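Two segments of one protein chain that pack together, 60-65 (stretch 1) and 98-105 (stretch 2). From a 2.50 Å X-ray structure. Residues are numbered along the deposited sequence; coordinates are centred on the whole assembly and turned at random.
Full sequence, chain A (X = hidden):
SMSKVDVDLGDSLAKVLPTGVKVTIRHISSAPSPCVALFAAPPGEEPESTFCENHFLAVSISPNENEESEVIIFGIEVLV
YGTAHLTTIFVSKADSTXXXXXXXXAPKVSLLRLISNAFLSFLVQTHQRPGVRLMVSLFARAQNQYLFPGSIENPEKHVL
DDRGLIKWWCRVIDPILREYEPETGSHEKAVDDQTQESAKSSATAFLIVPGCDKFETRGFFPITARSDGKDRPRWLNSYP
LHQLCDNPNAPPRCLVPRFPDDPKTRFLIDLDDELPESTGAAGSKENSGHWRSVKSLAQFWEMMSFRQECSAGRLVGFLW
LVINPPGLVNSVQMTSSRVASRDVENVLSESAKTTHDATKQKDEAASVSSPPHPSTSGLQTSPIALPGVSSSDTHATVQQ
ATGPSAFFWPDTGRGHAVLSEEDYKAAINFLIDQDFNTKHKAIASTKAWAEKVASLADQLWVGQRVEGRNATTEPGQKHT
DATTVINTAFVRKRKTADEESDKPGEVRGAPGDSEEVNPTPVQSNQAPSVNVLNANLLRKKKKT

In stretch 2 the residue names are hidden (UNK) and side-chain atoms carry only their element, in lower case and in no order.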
ATOM      1  N   SER A  60       2.029  19.722  -1.698  1.00 24.91           N
ATOM      2  CA  SER A  60       2.429  20.809  -2.573  1.00 28.26           C
ATOM      3  C   SER A  60       3.427  21.716  -1.881  1.00 27.61           C
ATOM      4  O   SER A  60       3.599  21.665  -0.661  1.00 27.57           O
ATOM      5  CB  SER A  60       1.208  21.610  -3.038  1.00 25.43           C
ATOM      6  OG  SER A  60       0.426  22.024  -1.930  1.00 34.42           O
ATOM      7  N   ILE A  61       4.100  22.524  -2.687  1.00 25.01           N
ATOM      8  CA  ILE A  61       4.997  23.542  -2.188  1.00 32.96           C
ATOM      9  C   ILE A  61       4.612  24.891  -2.773  1.00 32.44           C
ATOM     10  O   ILE A  61       3.955  24.960  -3.810  1.00 39.12           O
ATOM     11  CB  ILE A  61       6.449  23.229  -2.543  1.00 36.30           C
ATOM     12  CG1 ILE A  61       6.588  23.084  -4.057  1.00 35.85           C
ATOM     13  CG2 ILE A  61       6.896  21.970  -1.835  1.00 32.09           C
ATOM     14  CD1 ILE A  61       8.006  22.972  -4.524  1.00 43.99           C
ATOM     15  N   SER A  62       5.017  25.958  -2.097  1.00 39.86           N
ATOM     16  CA  SER A  62       4.849  27.313  -2.614  1.00 51.23           C
ATOM     17  C   SER A  62       6.190  27.839  -3.125  1.00 55.04           C
ATOM     18  O   SER A  62       7.076  28.138  -2.324  1.00 59.74           O
ATOM     19  CB  SER A  62       4.291  28.247  -1.529  1.00 52.72           C
ATOM     20  OG  SER A  62       3.057  27.768  -1.006  1.00 51.78           O
ATOM     21  N   PRO A  63       6.346  27.950  -4.458  1.00 55.25           N
ATOM     22  CA  PRO A  63       7.603  28.442  -5.046  1.00 64.21           C
ATOM     23  C   PRO A  63       7.982  29.836  -4.524  1.00 72.15           C
ATOM     24  O   PRO A  63       9.165  30.179  -4.461  1.00 74.48           O
ATOM     25  CB  PRO A  63       7.304  28.483  -6.548  1.00 56.82           C
ATOM     26  CG  PRO A  63       6.144  27.566  -6.739  1.00 48.36           C
ATOM     27  CD  PRO A  63       5.330  27.668  -5.486  1.00 46.37           C
ATOM     28  N   ASN A  64       6.978  30.623  -4.155  1.00 67.28           N
ATOM     29  CA  ASN A  64       7.204  31.875  -3.444  1.00 73.05           C
ATOM     30  C   ASN A  64       6.266  31.989  -2.253  1.00 76.50           C
ATOM     31  O   ASN A  64       5.042  31.957  -2.410  1.00 77.68           O
ATOM     32  CB  ASN A  64       7.020  33.072  -4.372  1.00 72.95           C
ATOM     33  CG  ASN A  64       7.973  33.048  -5.539  1.00 75.28           C
ATOM     34  OD1 ASN A  64       9.179  33.235  -5.371  1.00 82.36           O
ATOM     35  ND2 ASN A  64       7.440  32.816  -6.735  1.00 73.06           N
ATOM     36  N   GLU A  65       6.846  32.109  -1.063  1.00 76.80           N
ATOM     37  CA  GLU A  65       6.068  32.231   0.164  1.00 86.97           C
ATOM     38  C   GLU A  65       5.269  33.537   0.169  1.00 92.06           C
ATOM     39  O   GLU A  65       5.605  34.482  -0.552  1.00 93.80           O
ATOM     40  CB  GLU A  65       6.985  32.154   1.388  1.00 84.27           C
ATOM     41  CG  GLU A  65       6.312  31.614   2.643  1.00 86.22           C
ATOM     42  CD  GLU A  65       7.301  31.318   3.763  1.00 93.94           C
ATOM     43  OE1 GLU A  65       8.511  31.585   3.583  1.00 94.23           O
ATOM     44  OE2 GLU A  65       6.867  30.816   4.823  1.00 84.39           O
ATOM     45  N   UNK A  98       7.409  16.397 -10.583  1.00 37.96           N
ATOM     46  CA  UNK A  98       8.710  16.801 -11.065  1.00 38.20           C
ATOM     47  C   UNK A  98       9.028  18.243 -10.735  1.00 43.49           C
ATOM     48  O   UNK A  98      10.038  18.773 -11.191  1.00 47.27           O
ATOM     49  N   UNK A  99       8.174  18.878  -9.932  1.00 44.91           N
ATOM     50  CA  UNK A  99       8.345  20.299  -9.614  1.00 41.20           C
ATOM     51  C   UNK A  99       8.913  20.543  -8.224  1.00 39.65           C
ATOM     52  O   UNK A  99       8.982  21.682  -7.767  1.00 41.53           O
ATOM     53  c   UNK A  99       7.013  21.035  -9.789  1.00 30.00           C
ATOM     54  c   UNK A  99       6.578  21.003 -11.226  1.00 39.79           C
ATOM     55  c   UNK A  99       7.235  21.770 -12.185  1.00 38.43           C
ATOM     56  o   UNK A  99       5.457  20.850 -15.223  1.00 42.12           O
ATOM     57  c   UNK A  99       6.860  21.727 -13.514  1.00 36.69           C
ATOM     58  c   UNK A  99       5.832  20.899 -13.901  1.00 40.85           C
ATOM     59  c   UNK A  99       5.552  20.167 -11.643  1.00 33.33           C
ATOM     60  c   UNK A  99       5.173  20.116 -12.971  1.00 38.20           C
ATOM     61  N   UNK A 100       9.346  19.473  -7.567  1.00 40.25           N
ATOM     62  CA  UNK A 100       9.941  19.579  -6.243  1.00 43.65           C
ATOM     63  C   UNK A 100      11.177  20.479  -6.247  1.00 47.78           C
ATOM     64  O   UNK A 100      11.508  21.091  -5.228  1.00 48.25           O
ATOM     65  c   UNK A 100      11.028  18.113  -4.370  1.00 41.48           C
ATOM     66  c   UNK A 100      11.299  16.663  -3.996  1.00 40.53           C
ATOM     67  c   UNK A 100      10.233  18.824  -3.283  1.00 45.93           C
ATOM     68  c   UNK A 100      10.301  18.191  -5.714  1.00 47.45           C
ATOM     69  N   UNK A 101      11.848  20.569  -7.395  1.00 47.04           N
ATOM     70  CA  UNK A 101      13.064  21.377  -7.506  1.00 46.86           C
ATOM     71  C   UNK A 101      12.802  22.876  -7.296  1.00 48.86           C
ATOM     72  O   UNK A 101      13.716  23.629  -6.962  1.00 48.84           O
ATOM     73  n   UNK A 101      11.971  20.920 -10.645  1.00 46.43           N
ATOM     74  c   UNK A 101      13.019  22.834 -10.700  1.00 51.85           C
ATOM     75  c   UNK A 101      11.451  21.622 -11.637  1.00 45.67           C
ATOM     76  c   UNK A 101      13.740  21.149  -8.862  1.00 45.28           C
ATOM     77  c   UNK A 101      12.954  21.661 -10.028  1.00 44.02           C
ATOM     78  n   UNK A 101      12.074  22.784 -11.695  1.00 47.75           N
ATOM     79  N   UNK A 102      11.553  23.301  -7.471  1.00 46.95           N
ATOM     80  CA  UNK A 102      11.178  24.696  -7.248  1.00 42.67           C
ATOM     81  C   UNK A 102      11.148  25.062  -5.768  1.00 52.25           C
ATOM     82  O   UNK A 102      10.806  26.190  -5.404  1.00 54.93           O
ATOM     83  c   UNK A 102       8.291  24.992  -9.836  1.00 40.53           C
ATOM     84  c   UNK A 102       9.815  24.989  -7.865  1.00 40.57           C
ATOM     85  c   UNK A 102       9.713  24.734  -9.364  1.00 47.87           C
ATOM     86  c   UNK A 102      10.711  25.603 -10.108  1.00 37.99           C
ATOM     87  N   UNK A 103      11.495  24.105  -4.914  1.00 54.09           N
ATOM     88  CA  UNK A 103      11.502  24.346  -3.484  1.00 53.75           C
ATOM     89  C   UNK A 103      12.858  24.860  -3.056  1.00 62.68           C
ATOM     90  O   UNK A 103      13.839  24.113  -3.050  1.00 66.58           O
ATOM     91  c   UNK A 103       9.909  24.333  -0.922  1.00 46.28           C
ATOM     92  c   UNK A 103      11.149  23.076  -2.714  1.00 55.42           C
ATOM     93  c   UNK A 103      10.624  21.964  -0.547  1.00 56.69           C
ATOM     94  c   UNK A 103      10.973  23.277  -1.209  1.00 60.05           C
ATOM     95  N   UNK A 104      12.904  26.142  -2.702  1.00 66.73           N
ATOM     96  CA  UNK A 104      14.135  26.786  -2.262  1.00 74.74           C
ATOM     97  C   UNK A 104      14.767  26.045  -1.080  1.00 80.66           C
ATOM     98  O   UNK A 104      14.109  25.805  -0.064  1.00 73.62           O
ATOM     99  n   UNK A 104      11.317  31.072  -4.288  1.00 82.60           N
ATOM    100  c   UNK A 104      13.254  29.075  -3.018  1.00 77.92           C
ATOM    101  c   UNK A 104      12.679  31.411  -3.785  1.00 82.95           C
ATOM    102  c   UNK A 104      13.111  30.536  -2.613  1.00 75.08           C
ATOM    103  c   UNK A 104      13.860  28.245  -1.888  1.00 78.76           C
ATOM    104  N   UNK A 105      16.042  25.682  -1.240  1.00 80.91           N
ATOM    105  CA  UNK A 105      16.798  24.940  -0.228  1.00 85.54           C
ATOM    106  C   UNK A 105      16.140  23.619   0.159  1.00 90.13           C
ATOM    107  O   UNK A 105      15.746  23.433   1.311  1.00 92.29           O
ATOM    108  o   UNK A 105      19.094  26.952   1.006  1.00101.79           O
ATOM    109  c   UNK A 105      17.883  26.999   0.789  1.00 96.39           C
ATOM    110  n   UNK A 105      17.277  28.094   0.342  1.00 94.91           N
ATOM    111  c   UNK A 105      17.000  25.792   1.032  1.00 91.13           C
TER

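Position 98 has no side-chain atoms. Its phi of 100° and psi of 8° would jam a CB against the carbonyl O of the residue before. Nothing of stretch 1 is near. It is Gly98.

Position 99 has one carbon, then a ring of six carbons bearing one oxygen. CA-to-CB points toward stretch 1, but the ring leads away, and its oxygen is hydrogen-bonded elsewhere in the structure. Contact is made by the backbone: the O of position 99 lies 3.6 Å from Ile61 CD1. A phenol of this kind belongs to tyrosine, so this is Tyr99.

Position 100 carries four carbons, forked at the second. CA-to-CB points away from stretch 1, though the end of the side chain comes nearer. The closest contact is again through the backbone, with the O of position 100 lying 4.0 Å from Ile61 CD1. The fork is that of leucine, Leu100.

Position 101 has one carbon, then a five-membered ring of three carbons and two nitrogens. CA-to-CB points away, and nothing of the residue touches stretch 1. The ring is an imidazole, so the residue is His101. Its ND1 makes a weak hydrogen bond to Gly98 O, at 2.9 Å.

Position 102 has four carbons, again forked at the second. Its CA-to-CB bond points toward stretch 1, and its CB lies 4.3 Å from Ile61 CD1 and 4.5 Å from Pro63 CB. It is Leu102. Leu102 N donates to Tyr99 O at 3.1 Å, which helps close the 3-10 turn.

Position 103 shows the same four-carbon fork. Its CB lies 3.6 Å from Ile61 CD1. It is Leu103. Leu103 N donates to Leu100 O at 3.0 Å.

Position 104 has four carbons in a row ending in nitrogen. CA-to-CB runs sideways, but the chain end comes nearer. The terminal nitrogen donates a hydrogen bond to Asn64 OD1 at 3.2 Å. It is modelled too close to a neighbour, so its place is less sure. This is lysine, Lys104.

Position 105 has two carbons, the second carrying one oxygen and one nitrogen. It is exposed, poorly ordered and out of reach of stretch 1. The pattern is a side-chain amide, so this is Asn105.

The contact is small, with 320 Å² buried in all, and mainly apolar. Ile61 extends its CD1 to the turn, where it meets both backbone carbonyls and leucine carbons. Pro63 packs beside it, its CA 3.9 Å from Leu102 O. Lys104, which is exposed, hydrogen-bonds to Asn64 and adds a polar link to the apolar packing.

Stretch 2 98-105: GYLHLLKN
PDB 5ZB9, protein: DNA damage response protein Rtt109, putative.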